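Local coordinates for cytochrome P450 (CYP102L1) (Mycobacterium phage Adler, PDB 6N6Q), which probably works as a haem-thiolate monooxygenase, activating dioxygen at its bound haem iron, at residues L339-V344 against A378-S383; G38-G43 against F372-A377. All blocks are in the same frame, centred on the assembly; numbering follows the deposited sequence.

Overall arrangement
The two contacts illustrate how a cytochrome P450 ties its small sheet region to its helical, haem-bearing part through one short helix. Their centres lie about 10 Å apart on the same side of the chain's centre, and both use helix 375-379: contact 2 takes its first turn and the end of strand 370-374, contact 1 its end. Along the chain the segments alternate, 38-43, 339-344, 372-377, 378-383. Helix 35-43, on the sheet side, and helix 329-341, on the haem side, thus both pack against helix 375-379. The two sites are joined by a ring contact, Trp342 CZ3 lying 3.8 Å from His376 NE2.

Contact 1 (L339-V344 against A378-S383); sequences LRLWPV and AHTHRS
Arg340 and His379 bring their CA atoms to within 5.3 Å where helices 329-341 and 375-379 end, Trp342 and Thr380 being the first residues to leave helical geometry. The Arg340 chain slides past His379 in the opposite sense, its CG 3.7 Å from His379 CB, and bends at chi3 (66°). Arg340 NH1 then donates to His379 O at 2.7 Å; the oxygen lies near the guanidinium plane, while the nitrogen is tilted 32° from the carbonyl plane. NH2 is occupied elsewhere, in a salt bridge to Glu337 and a bond to Ala388 O. Glu337 and Arg340 form the ExxR motif of P450s, and Arg395 stands close by, as in the family's ERR triad. In the other direction, His379 ND1 adds only a weak bond to Leu339 O at 3.4 Å. The stronger partner of the imidazole is Lys410 N, which can only donate, to NE2, consistent with a proton on ND1. Arg340 O sits at the ring edge, and Pro343 CG comes obliquely to 3.7 Å from His379 ND1. Leu341 CD1 and Thr380 CG2 add an apolar touch at 4.1 Å, their side chains crossing at about a right angle, with Thr380 OG1 turned to His376 O. Helix 265-296 packs on Leu339, Leu341 and Val344, the last also touching the haem, and helix 65-71 receives Ala378 and His381.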
loop_
_atom_site.group_PDB
_atom_site.type_symbol
_atom_site.label_atom_id
_atom_site.label_comp_id
_atom_site.label_asym_id
_atom_site.label_seq_id
_atom_site.Cartn_x
_atom_site.Cartn_y
_atom_site.Cartn_z
ATOM N N LEU A 339 -1.315 -9.548 -5.336
ATOM C CA LEU A 339 -1.357 -8.175 -5.823
ATOM C C LEU A 339 -1.961 -8.074 -7.215
ATOM O O LEU A 339 -2.351 -6.977 -7.628
ATOM C CB LEU A 339 0.048 -7.570 -5.815
ATOM C CG LEU A 339 0.603 -7.252 -4.425
ATOM C CD1 LEU A 339 2.013 -6.693 -4.519
ATOM C CD2 LEU A 339 -0.317 -6.280 -3.701
ATOM N N ARG A 340 -2.044 -9.185 -7.948
ATOM C CA ARG A 340 -2.743 -9.172 -9.227
ATOM C C ARG A 340 -4.246 -9.319 -9.022
ATOM O O ARG A 340 -5.028 -8.455 -9.433
ATOM C CB ARG A 340 -2.217 -10.285 -10.137
ATOM C CG ARG A 340 -2.806 -10.247 -11.540
ATOM C CD ARG A 340 -2.583 -11.549 -12.290
ATOM N NE ARG A 340 -3.308 -12.660 -11.682
ATOM C CZ ARG A 340 -4.588 -12.931 -11.914
ATOM N NH1 ARG A 340 -5.290 -12.170 -12.742
ATOM N NH2 ARG A 340 -5.168 -13.961 -11.317
ATOM N N LEU A 341 -4.664 -10.409 -8.375
ATOM C CA LEU A 341 -6.089 -10.672 -8.213
ATOM C C LEU A 341 -6.777 -9.577 -7.406
ATOM O O LEU A 341 -7.945 -9.260 -7.659
ATOM C CB LEU A 341 -6.299 -12.035 -7.553
ATOM C CG LEU A 341 -7.641 -12.712 -7.840
ATOM C CD1 LEU A 341 -7.836 -12.875 -9.339
ATOM C CD2 LEU A 341 -7.724 -14.058 -7.140
ATOM N N TRP A 342 -6.074 -8.985 -6.443
ATOM C CA TRP A 342 -6.626 -7.903 -5.630
ATOM C C TRP A 342 -5.533 -6.887 -5.342
ATOM O O TRP A 342 -4.879 -6.935 -4.293
ATOM C CB TRP A 342 -7.236 -8.433 -4.332
ATOM C CG TRP A 342 -8.458 -9.259 -4.561
ATOM C CD1 TRP A 342 -8.534 -10.621 -4.582
ATOM C CD2 TRP A 342 -9.782 -8.779 -4.817
ATOM N NE1 TRP A 342 -9.827 -11.018 -4.827
ATOM C CE2 TRP A 342 -10.612 -9.906 -4.977
ATOM C CE3 TRP A 342 -10.347 -7.504 -4.924
ATOM C CZ2 TRP A 342 -11.977 -9.798 -5.240
ATOM C CZ3 TRP A 342 -11.703 -7.398 -5.185
ATOM C CH2 TRP A 342 -12.503 -8.540 -5.338
ATOM N N PRO A 343 -5.314 -5.939 -6.250
ATOM C CA PRO A 343 -4.315 -4.898 -5.988
ATOM C C PRO A 343 -4.813 -3.924 -4.938
ATOM O O PRO A 343 -5.791 -3.206 -5.170
ATOM C CB PRO A 343 -4.129 -4.224 -7.354
ATOM C CG PRO A 343 -5.348 -4.594 -8.165
ATOM C CD PRO A 343 -6.148 -5.633 -7.425
ATOM N N VAL A 344 -4.157 -3.908 -3.773
ATOM C CA VAL A 344 -4.611 -3.063 -2.673
ATOM C C VAL A 344 -4.636 -1.600 -3.093
ATOM O O VAL A 344 -5.495 -0.833 -2.644
ATOM C CB VAL A 344 -3.736 -3.289 -1.425
ATOM C CG1 VAL A 344 -3.938 -4.699 -0.895
ATOM C CG2 VAL A 344 -2.269 -3.046 -1.743
ATOM N N ALA A 378 -7.689 -4.380 -15.038
ATOM C CA ALA A 378 -6.610 -4.758 -15.945
ATOM C C ALA A 378 -5.896 -6.018 -15.472
ATOM O O ALA A 378 -5.475 -6.845 -16.290
ATOM C CB ALA A 378 -5.621 -3.601 -16.090
ATOM N N HIS A 379 -5.746 -6.184 -14.156
ATOM C CA HIS A 379 -5.063 -7.365 -13.640
ATOM C C HIS A 379 -5.914 -8.619 -13.785
ATOM O O HIS A 379 -5.372 -9.721 -13.918
ATOM C CB HIS A 379 -4.679 -7.153 -12.178
ATOM C CG HIS A 379 -3.561 -6.179 -11.982
ATOM N ND1 HIS A 379 -3.048 -5.877 -10.739
ATOM C CD2 HIS A 379 -2.854 -5.440 -12.870
ATOM C CE1 HIS A 379 -2.074 -4.995 -10.870
ATOM N NE2 HIS A 379 -1.936 -4.713 -12.153
ATOM N N THR A 380 -7.237 -8.477 -13.754
ATOM C CA THR A 380 -8.152 -9.590 -13.958
ATOM C C THR A 380 -8.717 -9.619 -15.372
ATOM O O THR A 380 -9.677 -10.353 -15.633
ATOM C CB THR A 380 -9.291 -9.532 -12.937
ATOM O OG1 THR A 380 -10.083 -8.361 -13.168
ATOM C CG2 THR A 380 -8.733 -9.484 -11.524
ATOM N N HIS A 381 -8.140 -8.844 -16.286
ATOM C CA HIS A 381 -8.640 -8.754 -17.648
ATOM C C HIS A 381 -8.496 -10.095 -18.367
ATOM O O HIS A 381 -7.707 -10.961 -17.980
ATOM C CB HIS A 381 -7.896 -7.654 -18.410
ATOM C CG HIS A 381 -8.429 -7.399 -19.786
ATOM N ND1 HIS A 381 -7.827 -7.894 -20.922
ATOM C CD2 HIS A 381 -9.511 -6.701 -20.207
ATOM C CE1 HIS A 381 -8.513 -7.512 -21.984
ATOM N NE2 HIS A 381 -9.539 -6.787 -21.579
ATOM N N ARG A 382 -9.282 -10.253 -19.437
ATOM C CA ARG A 382 -9.297 -11.498 -20.198
ATOM C C ARG A 382 -7.941 -11.818 -20.817
ATOM O O ARG A 382 -7.672 -12.985 -21.119
ATOM C CB ARG A 382 -10.373 -11.420 -21.284
ATOM C CG ARG A 382 -10.717 -12.748 -21.941
ATOM C CD ARG A 382 -11.986 -12.636 -22.776
ATOM N NE ARG A 382 -11.859 -11.657 -23.853
ATOM C CZ ARG A 382 -11.536 -11.960 -25.106
ATOM N NH1 ARG A 382 -11.308 -13.223 -25.447
ATOM N NH2 ARG A 382 -11.444 -11.004 -26.020
ATOM N N SER A 383 -7.077 -10.816 -21.001
ATOM C CA SER A 383 -5.754 -11.048 -21.568
ATOM C C SER A 383 -4.851 -11.870 -20.655
ATOM O O SER A 383 -3.808 -12.347 -21.114
ATOM C CB SER A 383 -5.085 -9.712 -21.894
ATOM O OG SER A 383 -5.084 -8.849 -20.769
#

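Contact 2 (G38-G43 against F372-A377)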
loop_
_atom_site.group_PDB
_atom_site.type_symbol
_atom_site.label_atom_id
_atom_site.label_comp_id
_atom_site.label_asym_id
_atom_site.label_seq_id
_atom_site.Cartn_x
_atom_site.Cartn_y
_atom_site.Cartn_z
ATOM N N GLY A 38 -17.164 -1.898 -8.996
ATOM C CA GLY A 38 -18.272 -1.558 -9.873
ATOM C C GLY A 38 -17.805 -1.105 -11.243
ATOM O O GLY A 38 -18.424 -1.431 -12.261
ATOM N N LEU A 39 -16.691 -0.368 -11.288
ATOM C CA LEU A 39 -16.136 0.056 -12.567
ATOM C C LEU A 39 -15.633 -1.128 -13.378
ATOM O O LEU A 39 -15.735 -1.121 -14.610
ATOM C CB LEU A 39 -15.008 1.063 -12.345
ATOM C CG LEU A 39 -15.401 2.397 -11.712
ATOM C CD1 LEU A 39 -14.172 3.253 -11.426
ATOM C CD2 LEU A 39 -16.377 3.141 -12.607
ATOM N N THR A 40 -15.094 -2.150 -12.710
ATOM C CA THR A 40 -14.617 -3.336 -13.416
ATOM C C THR A 40 -15.769 -4.071 -14.090
ATOM O O THR A 40 -15.666 -4.468 -15.257
ATOM C CB THR A 40 -13.876 -4.259 -12.447
ATOM O OG1 THR A 40 -12.694 -3.605 -11.970
ATOM C CG2 THR A 40 -13.485 -5.563 -13.131
ATOM N N ARG A 41 -16.878 -4.263 -13.369
ATOM C CA ARG A 41 -18.058 -4.867 -13.980
ATOM C C ARG A 41 -18.606 -3.984 -15.093
ATOM O O ARG A 41 -19.043 -4.482 -16.137
ATOM C CB ARG A 41 -19.129 -5.123 -12.920
ATOM C CG ARG A 41 -18.679 -6.032 -11.790
ATOM C CD ARG A 41 -19.855 -6.488 -10.939
ATOM N NE ARG A 41 -19.435 -7.372 -9.854
ATOM C CZ ARG A 41 -19.207 -8.674 -9.995
ATOM N NH1 ARG A 41 -19.356 -9.252 -11.180
ATOM N NH2 ARG A 41 -18.827 -9.400 -8.951
ATOM N N GLU A 42 -18.584 -2.665 -14.888
ATOM C CA GLU A 42 -19.018 -1.736 -15.924
ATOM C C GLU A 42 -18.101 -1.779 -17.140
ATOM O O GLU A 42 -18.566 -1.610 -18.274
ATOM C CB GLU A 42 -19.085 -0.319 -15.346
ATOM C CG GLU A 42 -19.147 0.806 -16.372
ATOM C CD GLU A 42 -20.432 0.812 -17.171
ATOM O OE1 GLU A 42 -20.475 1.478 -18.227
ATOM O OE2 GLU A 42 -21.400 0.151 -16.744
ATOM N N GLY A 43 -16.806 -2.024 -16.930
ATOM C CA GLY A 43 -15.856 -2.008 -18.029
ATOM C C GLY A 43 -16.010 -3.150 -19.011
ATOM O O GLY A 43 -15.538 -3.039 -20.148
ATOM N N PHE A 372 -8.372 7.565 -15.228
ATOM C CA PHE A 372 -8.123 6.607 -14.160
ATOM C C PHE A 372 -7.758 5.268 -14.782
ATOM O O PHE A 372 -8.518 4.730 -15.594
ATOM C CB PHE A 372 -9.346 6.464 -13.252
ATOM C CG PHE A 372 -9.191 5.430 -12.170
ATOM C CD1 PHE A 372 -8.399 5.678 -11.060
ATOM C CD2 PHE A 372 -9.855 4.217 -12.253
ATOM C CE1 PHE A 372 -8.260 4.729 -10.059
ATOM C CE2 PHE A 372 -9.722 3.265 -11.255
ATOM C CZ PHE A 372 -8.924 3.523 -10.157
ATOM N N VAL A 373 -6.597 4.739 -14.408
ATOM C CA VAL A 373 -6.179 3.405 -14.817
ATOM C C VAL A 373 -6.722 2.422 -13.787
ATOM O O VAL A 373 -6.314 2.441 -12.623
ATOM C CB VAL A 373 -4.654 3.304 -14.938
ATOM C CG1 VAL A 373 -4.237 1.863 -15.187
ATOM C CG2 VAL A 373 -4.150 4.209 -16.053
ATOM N N ASN A 374 -7.653 1.569 -14.208
ATOM C CA ASN A 374 -8.271 0.583 -13.323
ATOM C C ASN A 374 -7.390 -0.661 -13.313
ATOM O O ASN A 374 -7.499 -1.521 -14.192
ATOM C CB ASN A 374 -9.691 0.265 -13.782
ATOM C CG ASN A 374 -10.468 -0.556 -12.769
ATOM O OD1 ASN A 374 -9.891 -1.274 -11.955
ATOM N ND2 ASN A 374 -11.791 -0.454 -12.819
ATOM N N LEU A 375 -6.513 -0.759 -12.308
ATOM C CA LEU A 375 -5.617 -1.909 -12.217
ATOM C C LEU A 375 -6.382 -3.186 -11.898
ATOM O O LEU A 375 -6.055 -4.256 -12.425
ATOM C CB LEU A 375 -4.541 -1.663 -11.161
ATOM C CG LEU A 375 -3.444 -0.655 -11.497
ATOM C CD1 LEU A 375 -2.628 -0.348 -10.257
ATOM C CD2 LEU A 375 -2.557 -1.195 -12.607
ATOM N N HIS A 376 -7.396 -3.098 -11.033
ATOM C CA HIS A 376 -8.161 -4.285 -10.668
ATOM C C HIS A 376 -8.820 -4.913 -11.888
ATOM O O HIS A 376 -8.870 -6.142 -12.013
ATOM C CB HIS A 376 -9.212 -3.938 -9.617
ATOM C CG HIS A 376 -10.205 -5.033 -9.379
ATOM N ND1 HIS A 376 -11.542 -4.906 -9.685
ATOM C CD2 HIS A 376 -10.051 -6.281 -8.876
ATOM C CE1 HIS A 376 -12.172 -6.026 -9.374
ATOM N NE2 HIS A 376 -11.290 -6.876 -8.881
ATOM N N ALA A 377 -9.328 -4.086 -12.802
ATOM C CA ALA A 377 -9.900 -4.623 -14.030
ATOM C C ALA A 377 -8.809 -5.104 -14.978
ATOM O O ALA A 377 -8.969 -6.131 -15.648
ATOM C CB ALA A 377 -10.776 -3.569 -14.704
#
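Thr40 carries the polar part of this contact, its hydroxyl reaching two side chains of segment 372-377. Thr40 OG1 and His376 ND1 hydrogen-bond at 2.9 Å, the side chains crossing at about a right angle. Asn374 ND2 donates only weakly to Thr40 OG1, at 3.4 Å, and Val36 O, one turn earlier in helix 35-43, is a further partner. A second kind of bond lies within segment 372-377: Asn374 OD1, at the N-cap of helix 375-379, accepts from Ala377 N at 3.0 Å, the nitrogen lying well above the amide plane. The apolar side is slighter. With OG1 anti to the carbonyl carbon (chi1 -65°), Thr40 CG2 packs 3.7 Å from Ala377 CB, and Leu39 CD1 approaches Phe372 CE2 obliquely at 4.5 Å. Leu39 CB packs against the amide nitrogen, 3.6 Å from Asn374 ND2. The axes of helix 38-43 and strand 372-374 pass at 83°, Val61 of strand 58-62 touching Leu39 and Asn374. Asn374 therefore does double duty, its oxygen capping one helix and its nitrogen reaching weakly toward Thr40 of the other, while the buried threonine hydroxyl meets a carbonyl that can only accept and an amide that can only donate.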